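Local coordinates for protein alpha-rhamnosidase (Dictyoglomus thermophilum, PDB 6I60) that probably hydrolyses terminal non-reducing alpha-L-rhamnose residues from alpha-L-rhamnosides, as an alpha-L-rhamnosidase, at residues Ile482-Pro494 against Glu516-Tyr530. Sequence-based numbering, arbitrary orientation.
Sequences IIWGQLSNLMSIP and EAIFNFDMIGFYRKY
F521 and F526 are the rings on which L487, L490 and the 492-494 backbone pack in a buried, largely apolar contact inside the (alpha/alpha)6 barrel of the six-hairpin glycosidase domain. The end of helix 473-488 and the loop after it lie across the junction between helices 514-520 and 524-535. The short helical segments 482-488 and 516-520 cross at -106° with axes 10.8 Å apart, an example of a wide helix crossing filled by rings and branches rather than by closely packed backbones.

At F521 the chain leaves helix 514-520. L487 CD2 sits over one face of its ring, 3.6 Å from the centroid in a CH-pi contact, while N520 CB covers the opposite face; I483 CG2 packs at CZ and Q486 CG near CE2. Beside them I482 CG2 lies against the E516 side chain. In the loop, P494 CG stands above the centre of the Y530 ring, again 3.6 Å from the centroid. Between these two stacks, L490 CD2 lies 3.6 Å from F526 CE2, and L490 CD1 meets M523 SD tip to tip. F526 has CG anti to its backbone N (chi1 -170°), which carries the ring up against the loop, its CZ 3.4 Å from S492 C.

K529 NZ donates a hydrogen bond to S492 O (3.0 Å) from above the carbonyl plane; its salt bridge to D533 probably offsets the buried charge. N520 turns its amide to Y831 and D827 of helix 826-835. Apolar contacts thus hold the loop on the helix pair largely without directional bonds, with K529 and N520 satisfied at the margin.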
loop_
_atom_site.group_PDB
_atom_site.type_symbol
_atom_site.label_atom_id
_atom_site.label_comp_id
_atom_site.label_asym_id
_atom_site.label_seq_id
_atom_site.Cartn_x
_atom_site.Cartn_y
_atom_site.Cartn_z
ATOM N N ILE A 482 -1.597 -11.146 8.640
ATOM C CA ILE A 482 -0.799 -10.160 7.917
ATOM C C ILE A 482 -1.658 -9.425 6.893
ATOM O O ILE A 482 -1.477 -8.222 6.660
ATOM C CB ILE A 482 0.422 -10.842 7.269
ATOM C CG1 ILE A 482 1.429 -11.254 8.348
ATOM C CG2 ILE A 482 1.087 -9.931 6.252
ATOM C CD1 ILE A 482 2.571 -12.104 7.839
ATOM N N ILE A 483 -2.617 -10.125 6.279
ATOM C CA ILE A 483 -3.476 -9.499 5.275
ATOM C C ILE A 483 -4.297 -8.378 5.900
ATOM O O ILE A 483 -4.413 -7.281 5.341
ATOM C CB ILE A 483 -4.375 -10.555 4.606
ATOM C CG1 ILE A 483 -3.571 -11.380 3.599
ATOM C CG2 ILE A 483 -5.574 -9.893 3.930
ATOM C CD1 ILE A 483 -4.426 -12.184 2.641
ATOM N N TRP A 484 -4.880 -8.638 7.075
ATOM C CA TRP A 484 -5.636 -7.600 7.769
ATOM C C TRP A 484 -4.725 -6.513 8.318
ATOM O O TRP A 484 -5.120 -5.343 8.368
ATOM C CB TRP A 484 -6.461 -8.212 8.899
ATOM C CG TRP A 484 -7.718 -8.870 8.436
ATOM C CD1 TRP A 484 -7.852 -10.147 7.977
ATOM C CD2 TRP A 484 -9.024 -8.284 8.383
ATOM N NE1 TRP A 484 -9.161 -10.393 7.640
ATOM C CE2 TRP A 484 -9.901 -9.265 7.881
ATOM C CE3 TRP A 484 -9.538 -7.025 8.710
ATOM C CZ2 TRP A 484 -11.263 -9.030 7.700
ATOM C CZ3 TRP A 484 -10.889 -6.793 8.528
ATOM C CH2 TRP A 484 -11.736 -7.790 8.029
ATOM N N GLY A 485 -3.509 -6.874 8.730
ATOM C CA GLY A 485 -2.600 -5.879 9.272
ATOM C C GLY A 485 -2.083 -4.921 8.216
ATOM O O GLY A 485 -1.946 -3.720 8.468
ATOM N N GLN A 486 -1.787 -5.436 7.021
ATOM C CA GLN A 486 -1.314 -4.575 5.943
ATOM C C GLN A 486 -2.404 -3.605 5.504
ATOM O O GLN A 486 -2.160 -2.399 5.373
ATOM C CB GLN A 486 -0.835 -5.424 4.763
ATOM C CG GLN A 486 -0.316 -4.614 3.586
ATOM C CD GLN A 486 0.910 -3.794 3.938
ATOM O OE1 GLN A 486 2.033 -4.298 3.918
ATOM N NE2 GLN A 486 0.699 -2.523 4.265
ATOM N N LEU A 487 -3.616 -4.117 5.275
ATOM C CA LEU A 487 -4.729 -3.250 4.905
ATOM C C LEU A 487 -5.027 -2.240 6.004
ATOM O O LEU A 487 -5.367 -1.085 5.723
ATOM C CB LEU A 487 -5.967 -4.092 4.597
ATOM C CG LEU A 487 -5.865 -5.001 3.373
ATOM C CD1 LEU A 487 -7.230 -5.557 2.987
ATOM C CD2 LEU A 487 -5.241 -4.243 2.215
ATOM N N SER A 488 -4.897 -2.655 7.268
ATOM C CA SER A 488 -5.078 -1.733 8.381
ATOM C C SER A 488 -4.078 -0.588 8.351
ATOM O O SER A 488 -4.345 0.469 8.931
ATOM C CB SER A 488 -4.957 -2.485 9.706
ATOM O OG SER A 488 -6.171 -3.136 10.024
ATOM N N ASN A 489 -2.938 -0.771 7.687
ATOM C CA ASN A 489 -1.885 0.233 7.637
ATOM C C ASN A 489 -1.715 0.816 6.238
ATOM O O ASN A 489 -0.599 1.142 5.825
ATOM C CB ASN A 489 -0.568 -0.357 8.134
ATOM C CG ASN A 489 -0.492 -0.402 9.642
ATOM O OD1 ASN A 489 -0.571 0.629 10.310
ATOM N ND2 ASN A 489 -0.345 -1.602 10.191
ATOM N N LEU A 490 -2.816 0.952 5.499
ATOM C CA LEU A 490 -2.815 1.556 4.167
ATOM C C LEU A 490 -3.868 2.659 4.168
ATOM O O LEU A 490 -5.039 2.413 3.867
ATOM C CB LEU A 490 -3.083 0.511 3.086
ATOM C CG LEU A 490 -1.953 -0.479 2.783
ATOM C CD1 LEU A 490 -2.352 -1.428 1.662
ATOM C CD2 LEU A 490 -0.662 0.248 2.436
ATOM N N MET A 491 -3.453 3.872 4.513
ATOM C CA MET A 491 -4.330 5.043 4.544
ATOM C C MET A 491 -3.719 6.129 3.662
ATOM O O MET A 491 -3.296 7.175 4.160
ATOM C CB MET A 491 -4.531 5.534 5.983
ATOM C CG MET A 491 -5.195 4.523 6.894
ATOM S SD MET A 491 -6.874 4.151 6.362
ATOM C CE MET A 491 -7.514 5.802 6.126
ATOM N N SER A 492 -3.657 5.859 2.354
ATOM C CA SER A 492 -2.999 6.714 1.366
ATOM C C SER A 492 -1.488 6.754 1.586
ATOM O O SER A 492 -0.734 7.124 0.682
ATOM C CB SER A 492 -3.586 8.131 1.379
ATOM O OG SER A 492 -3.006 8.918 2.404
ATOM N N ILE A 493 -1.044 6.376 2.783
ATOM C CA ILE A 493 0.380 6.211 3.080
ATOM C C ILE A 493 0.569 4.958 3.913
ATOM O O ILE A 493 -0.288 4.586 4.726
ATOM C CB ILE A 493 0.958 7.426 3.839
ATOM C CG1 ILE A 493 0.119 7.732 5.083
ATOM C CG2 ILE A 493 1.047 8.643 2.926
ATOM C CD1 ILE A 493 0.818 8.615 6.093
ATOM N N PRO A 494 1.692 4.267 3.714
ATOM C CA PRO A 494 1.990 3.089 4.545
ATOM C C PRO A 494 2.326 3.513 5.967
ATOM O O PRO A 494 3.329 4.190 6.205
ATOM C CB PRO A 494 3.192 2.450 3.841
ATOM C CG PRO A 494 3.822 3.564 3.075
ATOM C CD PRO A 494 2.709 4.486 2.671
ATOM N N GLU A 516 5.692 -8.034 0.780
ATOM C CA GLU A 516 4.480 -8.765 1.135
ATOM C C GLU A 516 3.246 -8.118 0.519
ATOM O O GLU A 516 2.384 -8.812 -0.033
ATOM C CB GLU A 516 4.344 -8.844 2.656
ATOM C CG GLU A 516 2.926 -9.095 3.146
ATOM C CD GLU A 516 2.193 -7.812 3.494
ATOM O OE1 GLU A 516 1.053 -7.629 3.017
ATOM O OE2 GLU A 516 2.759 -6.985 4.238
ATOM N N ALA A 517 3.147 -6.788 0.604
ATOM C CA ALA A 517 1.976 -6.092 0.079
ATOM C C ALA A 517 1.859 -6.264 -1.430
ATOM O O ALA A 517 0.751 -6.385 -1.968
ATOM C CB ALA A 517 2.044 -4.610 0.447
ATOM N N ILE A 518 2.994 -6.280 -2.131
ATOM C CA ILE A 518 2.970 -6.476 -3.577
ATOM C C ILE A 518 2.431 -7.860 -3.915
ATOM O O ILE A 518 1.630 -8.021 -4.844
ATOM C CB ILE A 518 4.374 -6.243 -4.164
ATOM C CG1 ILE A 518 4.683 -4.746 -4.213
ATOM C CG2 ILE A 518 4.492 -6.852 -5.549
ATOM C CD1 ILE A 518 6.120 -4.436 -4.571
ATOM N N PHE A 519 2.844 -8.878 -3.156
ATOM C CA PHE A 519 2.359 -10.233 -3.403
ATOM C C PHE A 519 0.867 -10.361 -3.130
ATOM O O PHE A 519 0.180 -11.135 -3.806
ATOM C CB PHE A 519 3.132 -11.236 -2.547
ATOM C CG PHE A 519 4.233 -11.939 -3.285
ATOM C CD1 PHE A 519 5.552 -11.548 -3.124
ATOM C CD2 PHE A 519 3.948 -12.987 -4.146
ATOM C CE1 PHE A 519 6.567 -12.189 -3.806
ATOM C CE2 PHE A 519 4.959 -13.633 -4.831
ATOM C CZ PHE A 519 6.271 -13.233 -4.661
ATOM N N ASN A 520 0.349 -9.613 -2.158
ATOM C CA ASN A 520 -1.045 -9.747 -1.756
ATOM C C ASN A 520 -1.973 -8.762 -2.450
ATOM O O ASN A 520 -3.136 -9.098 -2.703
ATOM C CB ASN A 520 -1.172 -9.574 -0.240
ATOM C CG ASN A 520 -0.832 -10.837 0.520
ATOM O OD1 ASN A 520 -1.282 -11.927 0.167
ATOM N ND2 ASN A 520 -0.031 -10.696 1.570
ATOM N N PHE A 521 -1.497 -7.558 -2.763
ATOM C CA PHE A 521 -2.360 -6.505 -3.277
ATOM C C PHE A 521 -1.687 -5.800 -4.446
ATOM O O PHE A 521 -0.464 -5.834 -4.601
ATOM C CB PHE A 521 -2.715 -5.489 -2.182
ATOM C CG PHE A 521 -3.010 -6.117 -0.846
ATOM C CD1 PHE A 521 -4.193 -6.804 -0.633
ATOM C CD2 PHE A 521 -2.100 -6.024 0.193
ATOM C CE1 PHE A 521 -4.464 -7.385 0.591
ATOM C CE2 PHE A 521 -2.368 -6.603 1.420
ATOM C CZ PHE A 521 -3.551 -7.284 1.617
ATOM N N ASP A 522 -2.513 -5.168 -5.279
ATOM C CA ASP A 522 -2.035 -4.322 -6.368
ATOM C C ASP A 522 -1.540 -3.009 -5.770
ATOM O O ASP A 522 -2.342 -2.192 -5.305
ATOM C CB ASP A 522 -3.147 -4.087 -7.385
ATOM C CG ASP A 522 -2.669 -3.340 -8.616
ATOM O OD1 ASP A 522 -3.351 -3.412 -9.662
ATOM O OD2 ASP A 522 -1.613 -2.678 -8.541
ATOM N N MET A 523 -0.223 -2.800 -5.784
ATOM C CA MET A 523 0.384 -1.687 -5.066
ATOM C C MET A 523 1.146 -0.707 -5.947
ATOM O O MET A 523 1.708 0.258 -5.414
ATOM C CB MET A 523 1.335 -2.213 -3.982
ATOM C CG MET A 523 0.737 -3.278 -3.085
ATOM S SD MET A 523 -0.175 -2.578 -1.702
ATOM C CE MET A 523 0.907 -1.230 -1.232
ATOM N N ILE A 524 1.191 -0.916 -7.266
ATOM C CA ILE A 524 2.015 -0.056 -8.113
ATOM C C ILE A 524 1.471 1.369 -8.128
ATOM O O ILE A 524 2.239 2.339 -8.126
ATOM C CB ILE A 524 2.132 -0.639 -9.534
ATOM C CG1 ILE A 524 2.980 0.283 -10.411
ATOM C CG2 ILE A 524 0.757 -0.860 -10.151
ATOM C CD1 ILE A 524 3.920 -0.443 -11.332
ATOM N N GLY A 525 0.145 1.525 -8.130
ATOM C CA GLY A 525 -0.427 2.857 -8.027
ATOM C C GLY A 525 -0.213 3.483 -6.665
ATOM O O GLY A 525 -0.026 4.698 -6.558
ATOM N N PHE A 526 -0.227 2.665 -5.610
ATOM C CA PHE A 526 -0.013 3.180 -4.263
ATOM C C PHE A 526 1.436 3.603 -4.056
ATOM O O PHE A 526 1.704 4.670 -3.488
ATOM C CB PHE A 526 -0.416 2.121 -3.238
ATOM C CG PHE A 526 -0.468 2.628 -1.830
ATOM C CD1 PHE A 526 -1.596 3.274 -1.355
ATOM C CD2 PHE A 526 0.610 2.453 -0.977
ATOM C CE1 PHE A 526 -1.649 3.739 -0.054
ATOM C CE2 PHE A 526 0.565 2.917 0.325
ATOM C CZ PHE A 526 -0.566 3.560 0.788
ATOM N N TYR A 527 2.386 2.785 -4.513
ATOM C CA TYR A 527 3.791 3.078 -4.261
ATOM C C TYR A 527 4.299 4.220 -5.132
ATOM O O TYR A 527 5.200 4.957 -4.717
ATOM C CB TYR A 527 4.633 1.821 -4.472
ATOM C CG TYR A 527 4.548 0.855 -3.314
ATOM C CD1 TYR A 527 4.462 1.317 -2.008
ATOM C CD2 TYR A 527 4.546 -0.517 -3.525
ATOM C CE1 TYR A 527 4.379 0.442 -0.945
ATOM C CE2 TYR A 527 4.465 -1.402 -2.467
ATOM C CZ TYR A 527 4.381 -0.916 -1.180
ATOM O OH TYR A 527 4.299 -1.791 -0.122
ATOM N N ARG A 528 3.738 4.382 -6.332
ATOM C CA ARG A 528 4.123 5.508 -7.176
ATOM C C ARG A 528 3.779 6.832 -6.508
ATOM O O ARG A 528 4.546 7.799 -6.592
ATOM C CB ARG A 528 3.443 5.397 -8.540
ATOM C CG ARG A 528 4.192 4.533 -9.538
ATOM C CD ARG A 528 3.365 4.305 -10.792
ATOM N NE ARG A 528 3.929 4.987 -11.953
ATOM C CZ ARG A 528 3.289 5.914 -12.660
ATOM N NH1 ARG A 528 2.056 6.275 -12.326
ATOM N NH2 ARG A 528 3.882 6.479 -13.703
ATOM N N LYS A 529 2.629 6.893 -5.833
ATOM C CA LYS A 529 2.275 8.088 -5.076
ATOM C C LYS A 529 3.185 8.261 -3.867
ATOM O O LYS A 529 3.589 9.384 -3.544
ATOM C CB LYS A 529 0.810 8.017 -4.644
ATOM C CG LYS A 529 0.352 9.189 -3.791
ATOM C CD LYS A 529 0.066 8.751 -2.369
ATOM C CE LYS A 529 -0.535 9.880 -1.551
ATOM N NZ LYS A 529 0.021 9.912 -0.170
ATOM N N TYR A 530 3.519 7.162 -3.186
ATOM C CA TYR A 530 4.379 7.257 -2.012
ATOM C C TYR A 530 5.814 7.581 -2.403
ATOM O O TYR A 530 6.515 8.298 -1.679
ATOM C CB TYR A 530 4.323 5.960 -1.205
ATOM C CG TYR A 530 5.012 6.058 0.137
ATOM C CD1 TYR A 530 4.653 7.039 1.054
ATOM C CD2 TYR A 530 6.028 5.176 0.485
ATOM C CE1 TYR A 530 5.282 7.135 2.285
ATOM C CE2 TYR A 530 6.664 5.266 1.714
ATOM C CZ TYR A 530 6.287 6.247 2.609
ATOM O OH TYR A 530 6.916 6.340 3.830
#